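Local atomic coordinates of 33 kDa chaperonin (Thermotoga maritima, PDB entry 1VQ0), a protein that probably acts as a redox-regulated molecular chaperone, protecting heat-unfolded and oxidatively damaged proteins from irreversible aggregation. Residues T63-L74 and V86-R96; K178-Q186 and I204-Q215. All coordinates share one frame; numbering follows the deposited sequence.

How the contacts relate
From the N terminus, contact 1 comes first: 63-74 leads from a 3-10 turn after helix 46-62 into strand 71-78, and pairing with 86-96 closes a short loop of 11 residues. Contact 2 opens only after that loop has ended, closing 17 mostly helical residues between 178-186 and 204-215. The two are therefore in series and neither encloses the other. Both reach one mixed sheet, contact 1 within its run of hairpin strands and contact 2 on strand 176-187, next to the outermost strand 164-173. Their centres lie about 21 Å apart, yet Trp65 CZ3 packs 3.1 Å from Gln186 OE1, so their edges meet.

Contact 1: T63-L74 and V86-R96; sequences TPWLAEKERWTL and VAQSTSEFTVR. With EDO (1,2-ethanediol), chain F.
Strands 71-74 and 86-90 run antiparallel, 161° apart, with Trp72 opposite Ser89 and Leu74 opposite Ala87 as hydrogen-bonded pairs and Arg71-Thr90 and Thr73-Gln88 as non-hydrogen-bonded ones. Trp72 N donates to Ser89 O at 2.9 Å, almost straight at 177°, and the return bond from Ser89 N to Trp72 O completes the pair. On the face carrying Thr73 and Gln88, the amide nitrogen Gln88 NE2 reaches Thr73 OG1 at 2.8 Å with the hydroxyl exactly in the amide plane. The glutamine chain is extended, CG anti to the backbone N (chi1 -174°), which carries its amide across to the neighbouring strand. Its other end, OE1, is gripped from one face of the amide by Arg96 NE and NH2, so both ends of the group are held and its rotation is fixed. Arg71 crosses this amide, CD lying 3.8 Å from Gln88 OE1. The 3.5 Å approach of Arg71 NH1 to Arg96 NH2 is probably offset by Asp244, which forms salt bridges with both arginines. On the other face, Trp72 NE1 donates to O1 of an ethanediol, probably from the crystallisation liquor, at 3.0 Å. Ser89 OG turns instead to Ala59 O of helix 46-62, and Thr63 CG2 presses on Ser89 CB at 3.5 Å, a tight fit. Where the strands part, Ser91 N donates to Glu70 O, while Phe93 lays CD1 3.4 Å from Thr63 OG1, itself hydrogen-bonded to Ala60 O. Strands 71-78 and 84-90 form a beta hairpin; a type II turn (Ala67-Glu70) leads into the first, and a type I turn (Thr90-Phe93) folds the second back into 94-99, an antiparallel meander that brings Arg96 beside Cys243 of the zinc site.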
# COMPACT_ATOMS: atom_id res chain seq x y z
N THR A 63 -4.76 1.67 -19.16
CA THR A 63 -4.82 3.12 -19.57
C THR A 63 -6.20 3.72 -19.85
O THR A 63 -6.40 4.88 -19.50
CB THR A 63 -3.93 3.49 -20.76
OG1 THR A 63 -4.11 2.56 -21.83
CG2 THR A 63 -2.42 3.39 -20.37
N PRO A 64 -7.11 2.99 -20.51
CA PRO A 64 -8.44 3.60 -20.86
C PRO A 64 -9.25 3.97 -19.65
O PRO A 64 -10.21 4.69 -19.77
CB PRO A 64 -9.17 2.47 -21.58
CG PRO A 64 -8.07 1.55 -21.99
CD PRO A 64 -7.01 1.61 -20.99
N TRP A 65 -8.83 3.47 -18.48
CA TRP A 65 -9.63 3.54 -17.26
C TRP A 65 -9.00 4.39 -16.21
O TRP A 65 -9.55 4.55 -15.14
CB TRP A 65 -9.92 2.13 -16.74
CG TRP A 65 -10.50 1.25 -17.81
CD1 TRP A 65 -11.52 1.59 -18.71
CD2 TRP A 65 -10.09 -0.07 -18.16
NE1 TRP A 65 -11.73 0.54 -19.57
CE2 TRP A 65 -10.88 -0.48 -19.25
CE3 TRP A 65 -9.14 -0.95 -17.65
CZ2 TRP A 65 -10.73 -1.74 -19.85
CZ3 TRP A 65 -9.01 -2.23 -18.23
CH2 TRP A 65 -9.81 -2.60 -19.31
N LEU A 66 -7.88 5.02 -16.53
CA LEU A 66 -7.25 5.96 -15.57
C LEU A 66 -8.02 7.29 -15.42
O LEU A 66 -8.76 7.68 -16.32
CB LEU A 66 -5.78 6.20 -15.96
CG LEU A 66 -5.00 4.93 -16.19
CD1 LEU A 66 -3.54 5.23 -16.60
CD2 LEU A 66 -5.06 4.05 -14.92
N ALA A 67 -7.87 7.96 -14.27
CA ALA A 67 -8.40 9.30 -14.12
C ALA A 67 -7.62 10.29 -15.00
O ALA A 67 -6.65 9.94 -15.62
CB ALA A 67 -8.36 9.71 -12.67
N GLU A 68 -8.07 11.54 -15.10
CA GLU A 68 -7.41 12.55 -15.95
C GLU A 68 -6.05 12.91 -15.33
O GLU A 68 -5.97 13.21 -14.16
CB GLU A 68 -8.29 13.81 -16.01
CG GLU A 68 -7.76 14.91 -16.96
CD GLU A 68 -8.41 16.30 -16.76
OE1 GLU A 68 -9.18 16.53 -15.75
OE2 GLU A 68 -8.15 17.19 -17.61
N LYS A 69 -4.99 12.87 -16.10
CA LYS A 69 -3.64 13.16 -15.58
C LYS A 69 -3.13 12.13 -14.56
O LYS A 69 -2.19 12.40 -13.82
CB LYS A 69 -3.55 14.58 -14.99
CG LYS A 69 -3.74 15.70 -16.07
CD LYS A 69 -3.95 17.05 -15.43
CE LYS A 69 -4.25 18.10 -16.54
NZ LYS A 69 -4.42 19.49 -16.03
N GLU A 70 -3.70 10.94 -14.54
CA GLU A 70 -3.13 9.90 -13.67
C GLU A 70 -1.85 9.30 -14.21
O GLU A 70 -1.73 9.03 -15.41
CB GLU A 70 -4.17 8.81 -13.42
CG GLU A 70 -3.63 7.68 -12.53
CD GLU A 70 -4.72 6.71 -12.11
OE1 GLU A 70 -5.87 6.98 -12.42
OE2 GLU A 70 -4.42 5.66 -11.53
N ARG A 71 -0.87 9.08 -13.33
CA ARG A 71 0.14 8.05 -13.57
C ARG A 71 -0.13 6.83 -12.69
O ARG A 71 -0.26 6.95 -11.48
CB ARG A 71 1.56 8.54 -13.24
CG ARG A 71 2.01 9.69 -14.06
CD ARG A 71 3.27 10.30 -13.57
NE ARG A 71 3.69 11.33 -14.51
CZ ARG A 71 4.85 11.95 -14.46
NH1 ARG A 71 5.70 11.66 -13.47
NH2 ARG A 71 5.16 12.87 -15.37
N TRP A 72 -0.17 5.65 -13.33
CA TRP A 72 -0.45 4.37 -12.73
C TRP A 72 0.80 3.56 -12.83
O TRP A 72 1.28 3.36 -13.92
CB TRP A 72 -1.55 3.75 -13.52
CG TRP A 72 -2.16 2.54 -13.00
CD1 TRP A 72 -3.33 2.47 -12.29
CD2 TRP A 72 -1.67 1.20 -13.12
NE1 TRP A 72 -3.61 1.16 -11.98
CE2 TRP A 72 -2.59 0.36 -12.48
CE3 TRP A 72 -0.57 0.61 -13.78
CZ2 TRP A 72 -2.45 -1.03 -12.47
CZ3 TRP A 72 -0.42 -0.74 -13.73
CH2 TRP A 72 -1.37 -1.56 -13.11
N THR A 73 1.36 3.09 -11.70
CA THR A 73 2.64 2.37 -11.69
C THR A 73 2.49 0.97 -11.07
O THR A 73 2.06 0.81 -9.90
CB THR A 73 3.69 3.12 -10.89
OG1 THR A 73 3.82 4.47 -11.37
CG2 THR A 73 5.08 2.49 -11.01
N LEU A 74 2.92 -0.04 -11.83
CA LEU A 74 3.09 -1.42 -11.33
C LEU A 74 4.52 -1.62 -10.90
O LEU A 74 5.42 -1.49 -11.68
CB LEU A 74 2.80 -2.39 -12.43
CG LEU A 74 3.03 -3.87 -12.33
CD1 LEU A 74 2.05 -4.27 -11.19
CD2 LEU A 74 2.61 -4.46 -13.65
N VAL A 86 9.24 -2.54 -12.82
CA VAL A 86 8.44 -1.33 -12.66
C VAL A 86 7.89 -0.87 -14.03
O VAL A 86 8.63 -0.70 -15.00
CB VAL A 86 9.29 -0.17 -12.04
CG1 VAL A 86 8.47 1.06 -11.84
CG2 VAL A 86 9.83 -0.55 -10.72
N ALA A 87 6.58 -0.75 -14.13
CA ALA A 87 5.98 -0.26 -15.34
C ALA A 87 4.96 0.78 -15.04
O ALA A 87 4.06 0.52 -14.25
CB ALA A 87 5.40 -1.38 -16.16
N GLN A 88 5.13 1.96 -15.65
CA GLN A 88 4.19 3.07 -15.49
C GLN A 88 3.44 3.36 -16.79
O GLN A 88 4.03 3.37 -17.83
CB GLN A 88 4.94 4.27 -15.06
CG GLN A 88 4.08 5.46 -14.73
CD GLN A 88 4.90 6.54 -14.12
OE1 GLN A 88 5.40 7.42 -14.83
NE2 GLN A 88 5.02 6.52 -12.81
N SER A 89 2.13 3.57 -16.68
CA SER A 89 1.27 4.09 -17.73
C SER A 89 0.54 5.38 -17.31
O SER A 89 0.46 5.72 -16.13
CB SER A 89 0.24 3.06 -18.12
OG SER A 89 -0.65 2.81 -17.05
N THR A 90 0.04 6.11 -18.30
CA THR A 90 -0.60 7.39 -18.08
C THR A 90 -1.95 7.50 -18.77
O THR A 90 -2.29 6.73 -19.68
CB THR A 90 0.27 8.54 -18.61
OG1 THR A 90 0.30 8.48 -20.03
CG2 THR A 90 1.70 8.35 -18.21
N SER A 91 -2.69 8.53 -18.37
CA SER A 91 -3.95 8.82 -19.01
C SER A 91 -3.79 9.23 -20.50
O SER A 91 -4.73 9.09 -21.27
CB SER A 91 -4.72 9.87 -18.22
OG SER A 91 -3.92 10.99 -17.99
N GLU A 92 -2.58 9.67 -20.89
CA GLU A 92 -2.26 10.03 -22.29
C GLU A 92 -1.79 8.83 -23.11
O GLU A 92 -1.17 8.99 -24.17
CB GLU A 92 -1.19 11.14 -22.38
CG GLU A 92 -1.27 12.26 -21.36
CD GLU A 92 -0.49 11.90 -20.08
OE1 GLU A 92 0.74 11.64 -20.19
OE2 GLU A 92 -1.12 11.87 -18.99
N PHE A 93 -2.04 7.62 -22.60
CA PHE A 93 -1.80 6.38 -23.30
C PHE A 93 -0.30 6.15 -23.58
O PHE A 93 0.08 5.50 -24.58
CB PHE A 93 -2.64 6.33 -24.59
CG PHE A 93 -4.12 6.29 -24.35
CD1 PHE A 93 -4.73 5.11 -23.97
CD2 PHE A 93 -4.89 7.43 -24.48
CE1 PHE A 93 -6.09 5.06 -23.74
CE2 PHE A 93 -6.28 7.41 -24.26
CZ PHE A 93 -6.88 6.21 -23.89
N THR A 94 0.57 6.68 -22.71
CA THR A 94 1.98 6.37 -22.82
C THR A 94 2.45 5.43 -21.71
O THR A 94 1.78 5.25 -20.70
CB THR A 94 2.87 7.65 -22.85
OG1 THR A 94 2.92 8.26 -21.55
CG2 THR A 94 2.31 8.71 -23.81
N VAL A 95 3.61 4.83 -21.92
CA VAL A 95 4.21 3.96 -20.93
C VAL A 95 5.73 4.20 -20.80
O VAL A 95 6.37 4.73 -21.68
CB VAL A 95 3.99 2.45 -21.18
CG1 VAL A 95 2.54 2.12 -21.15
CG2 VAL A 95 4.59 1.99 -22.50
N ARG A 96 6.26 3.78 -19.68
CA ARG A 96 7.68 3.67 -19.51
C ARG A 96 7.92 2.67 -18.38
O ARG A 96 7.00 2.34 -17.65
CB ARG A 96 8.31 5.03 -19.21
CG ARG A 96 7.73 5.74 -17.96
CD ARG A 96 8.46 7.03 -17.63
NE ARG A 96 7.97 7.62 -16.41
CZ ARG A 96 8.41 8.72 -15.84
NH1 ARG A 96 9.46 9.38 -16.35
NH2 ARG A 96 7.84 9.14 -14.71
C1 EDO F . -6.77 1.39 -12.28
O1 EDO F . -6.41 0.70 -11.10
C2 EDO F . -8.24 1.77 -12.46
O2 EDO F . -9.17 0.67 -12.34
O HOH W 1 -6.95 7.38 -20.31
O HOH W 2 6.38 9.25 -11.67

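Contact 2: K178-Q186 and I204-Q215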
# COMPACT_ATOMS: atom_id res chain seq x y z
N LYS A 178 8.71 -9.79 -31.53
CA LYS A 178 7.77 -10.21 -32.57
C LYS A 178 6.29 -10.05 -32.19
O LYS A 178 5.44 -9.71 -33.02
CB LYS A 178 8.08 -11.64 -32.96
CG LYS A 178 9.52 -11.84 -33.49
CD LYS A 178 9.85 -10.86 -34.65
CE LYS A 178 11.29 -11.02 -35.15
NZ LYS A 178 11.47 -12.33 -35.88
N ILE A 179 5.98 -10.28 -30.94
CA ILE A 179 4.63 -10.07 -30.41
C ILE A 179 4.83 -9.58 -28.99
O ILE A 179 5.63 -10.12 -28.28
CB ILE A 179 3.88 -11.42 -30.38
CG1 ILE A 179 3.64 -11.91 -31.81
CG2 ILE A 179 2.64 -11.33 -29.51
CD1 ILE A 179 2.78 -13.14 -31.92
N ALA A 180 4.08 -8.56 -28.61
CA ALA A 180 3.99 -8.04 -27.28
C ALA A 180 2.55 -7.48 -27.14
O ALA A 180 2.26 -6.33 -27.52
CB ALA A 180 5.00 -6.96 -27.08
N GLY A 181 1.65 -8.33 -26.66
CA GLY A 181 0.25 -7.98 -26.58
C GLY A 181 -0.50 -8.68 -25.49
O GLY A 181 0.04 -9.52 -24.77
N GLY A 182 -1.75 -8.29 -25.33
CA GLY A 182 -2.59 -9.01 -24.39
C GLY A 182 -3.96 -8.41 -24.24
O GLY A 182 -4.33 -7.46 -24.94
N PHE A 183 -4.73 -8.99 -23.35
CA PHE A 183 -6.04 -8.39 -23.06
C PHE A 183 -6.35 -8.44 -21.60
O PHE A 183 -5.72 -9.20 -20.84
CB PHE A 183 -7.15 -9.09 -23.86
CG PHE A 183 -7.27 -10.55 -23.60
CD1 PHE A 183 -7.92 -11.03 -22.47
CD2 PHE A 183 -6.76 -11.48 -24.53
CE1 PHE A 183 -8.02 -12.41 -22.24
CE2 PHE A 183 -6.82 -12.82 -24.31
CZ PHE A 183 -7.48 -13.31 -23.17
N ALA A 184 -7.34 -7.63 -21.23
CA ALA A 184 -7.92 -7.55 -19.88
C ALA A 184 -9.44 -7.55 -19.99
O ALA A 184 -10.02 -6.79 -20.78
CB ALA A 184 -7.41 -6.30 -19.10
N VAL A 185 -10.09 -8.42 -19.21
CA VAL A 185 -11.56 -8.40 -19.06
C VAL A 185 -11.86 -8.28 -17.55
O VAL A 185 -11.30 -9.04 -16.75
CB VAL A 185 -12.24 -9.66 -19.70
CG1 VAL A 185 -13.76 -9.59 -19.64
CG2 VAL A 185 -11.86 -9.80 -21.17
N GLN A 186 -12.73 -7.31 -17.20
CA GLN A 186 -13.02 -6.90 -15.82
C GLN A 186 -14.48 -6.67 -15.58
O GLN A 186 -15.19 -6.03 -16.38
CB GLN A 186 -12.24 -5.62 -15.49
CG GLN A 186 -10.71 -5.80 -15.66
CD GLN A 186 -9.81 -4.68 -15.06
OE1 GLN A 186 -9.76 -3.57 -15.57
NE2 GLN A 186 -9.04 -5.03 -14.01
N ILE A 204 -12.38 -17.51 -22.09
CA ILE A 204 -10.99 -17.08 -21.89
C ILE A 204 -10.07 -18.29 -21.59
O ILE A 204 -8.99 -18.43 -22.18
CB ILE A 204 -10.88 -16.04 -20.76
CG1 ILE A 204 -11.56 -14.74 -21.16
CG2 ILE A 204 -9.37 -15.77 -20.38
CD1 ILE A 204 -11.73 -13.73 -19.98
N LYS A 205 -10.50 -19.14 -20.67
CA LYS A 205 -9.72 -20.33 -20.31
C LYS A 205 -9.43 -21.19 -21.54
O LYS A 205 -8.38 -21.84 -21.63
CB LYS A 205 -10.44 -21.16 -19.24
CG LYS A 205 -9.56 -22.24 -18.56
CD LYS A 205 -10.42 -23.42 -18.04
CE LYS A 205 -9.61 -24.46 -17.23
NZ LYS A 205 -10.43 -25.73 -16.98
N ASN A 206 -10.35 -21.20 -22.50
CA ASN A 206 -10.18 -21.98 -23.69
C ASN A 206 -9.21 -21.40 -24.70
O ASN A 206 -8.85 -22.07 -25.66
CB ASN A 206 -11.53 -22.15 -24.39
CG ASN A 206 -12.31 -23.37 -23.89
OD1 ASN A 206 -11.86 -24.09 -22.99
ND2 ASN A 206 -13.49 -23.60 -24.48
N LEU A 207 -8.83 -20.13 -24.54
CA LEU A 207 -7.99 -19.47 -25.55
C LEU A 207 -6.57 -20.03 -25.52
O LEU A 207 -6.10 -20.47 -24.47
CB LEU A 207 -7.96 -17.94 -25.36
CG LEU A 207 -9.20 -17.14 -25.78
CD1 LEU A 207 -9.05 -15.65 -25.44
CD2 LEU A 207 -9.47 -17.30 -27.30
N PRO A 208 -5.89 -20.01 -26.66
CA PRO A 208 -4.44 -20.21 -26.67
C PRO A 208 -3.72 -19.06 -25.99
O PRO A 208 -4.27 -17.95 -25.84
CB PRO A 208 -4.07 -20.25 -28.15
CG PRO A 208 -5.37 -20.31 -28.94
CD PRO A 208 -6.44 -19.80 -28.02
N SER A 209 -2.49 -19.30 -25.60
CA SER A 209 -1.67 -18.21 -25.06
C SER A 209 -1.51 -17.10 -26.13
O SER A 209 -1.73 -17.32 -27.32
CB SER A 209 -0.30 -18.73 -24.60
OG SER A 209 0.51 -18.93 -25.74
N ILE A 210 -1.13 -15.91 -25.68
CA ILE A 210 -1.13 -14.72 -26.56
C ILE A 210 -0.19 -14.91 -27.79
O ILE A 210 -0.59 -14.62 -28.94
CB ILE A 210 -0.75 -13.43 -25.73
CG1 ILE A 210 -1.89 -12.98 -24.74
CG2 ILE A 210 -0.23 -12.31 -26.62
CD1 ILE A 210 -3.30 -12.68 -25.29
N SER A 211 1.02 -15.43 -27.52
CA SER A 211 2.07 -15.72 -28.54
C SER A 211 1.55 -16.51 -29.70
O SER A 211 1.88 -16.23 -30.85
CB SER A 211 3.25 -16.50 -27.92
OG SER A 211 3.71 -15.85 -26.74
N LYS A 212 0.73 -17.49 -29.38
CA LYS A 212 0.03 -18.25 -30.39
C LYS A 212 -1.24 -17.52 -30.95
O LYS A 212 -1.37 -17.34 -32.17
CB LYS A 212 -0.29 -19.65 -29.84
CG LYS A 212 -0.87 -20.55 -30.88
CD LYS A 212 -1.27 -21.89 -30.28
CE LYS A 212 -2.07 -22.74 -31.28
NZ LYS A 212 -3.21 -23.42 -30.57
N LEU A 213 -2.15 -17.07 -30.06
CA LEU A 213 -3.44 -16.47 -30.45
C LEU A 213 -3.27 -15.22 -31.36
O LEU A 213 -3.99 -15.01 -32.34
CB LEU A 213 -4.23 -16.11 -29.17
CG LEU A 213 -5.60 -15.40 -29.29
CD1 LEU A 213 -6.56 -16.25 -30.11
CD2 LEU A 213 -6.20 -15.06 -27.95
N PHE A 214 -2.31 -14.37 -31.02
CA PHE A 214 -2.11 -13.12 -31.76
C PHE A 214 -1.49 -13.33 -33.15
O PHE A 214 -1.61 -12.44 -34.00
CB PHE A 214 -1.31 -12.12 -30.91
CG PHE A 214 -2.13 -11.36 -29.93
CD1 PHE A 214 -3.31 -11.89 -29.39
CD2 PHE A 214 -1.74 -10.07 -29.53
CE1 PHE A 214 -4.09 -11.16 -28.47
CE2 PHE A 214 -2.51 -9.34 -28.58
CZ PHE A 214 -3.69 -9.88 -28.06
N GLN A 215 -0.86 -14.49 -33.38
CA GLN A 215 -0.48 -14.92 -34.76
C GLN A 215 -1.66 -15.43 -35.61
O GLN A 215 -1.54 -15.59 -36.82
CB GLN A 215 0.63 -15.98 -34.70
CG GLN A 215 1.95 -15.37 -34.25
CD GLN A 215 3.09 -16.37 -34.16
OE1 GLN A 215 3.78 -16.58 -35.14
NE2 GLN A 215 3.30 -16.98 -32.97
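Phe183 meets three aliphatic side chains with the far end of its ring: CZ lies 3.6 Å from Leu207 CD1, CE2 3.7 Å from Ile210 CD1, and CE1 4.1 Å from Ile204 CG2. The Ile204 methyl comes in at the ring edge, near its plane, whereas the other two approach obliquely. With CG held between the backbone N and carbonyl carbon (chi1 59°), the ring leans over the segment 204-215 although its first bond does not aim there. Farther along the strand, the Val185 and Ile204 side chains slide past each other in opposite directions, CG2 of Val185 4.1 Å from CD1 of Ile204. The other half of the contact is built round bare backbone. The Phe214 ring packs directly on the main chain of Gly181 and Gly182, its CE2 3.5 Å from Gly182 N and also close to Gly181 CA. Ile210 CG2 covers one face of the Phe214 ring over its centre and also touches Gly181 O at 3.4 Å. This is helix-on-sheet packing: strand 176-187 is covered by the end of helix 194-205, a short linker and the turn of helix 210-213, mainly through apolar side chains, with some van der Waals contact to backbone atoms. Toward the N-terminal end of 178-186, Ile179 CD1 reaches Gln215 CG at 3.3 Å, the two chains crossing at about a right angle. Gln215 is fixed there by its own NE2, which donates to Ser211 O at 2.7 Å, nearly straight at 171°. In the next shell, Ile226 of helix 219-227 and Ile28 of strand 24-30 also touch Phe183, while Ile28 and Arg30 touch Phe214. Lys178 and Ile179 form a classic beta bulge, both facing Leu171 of strand 164-173.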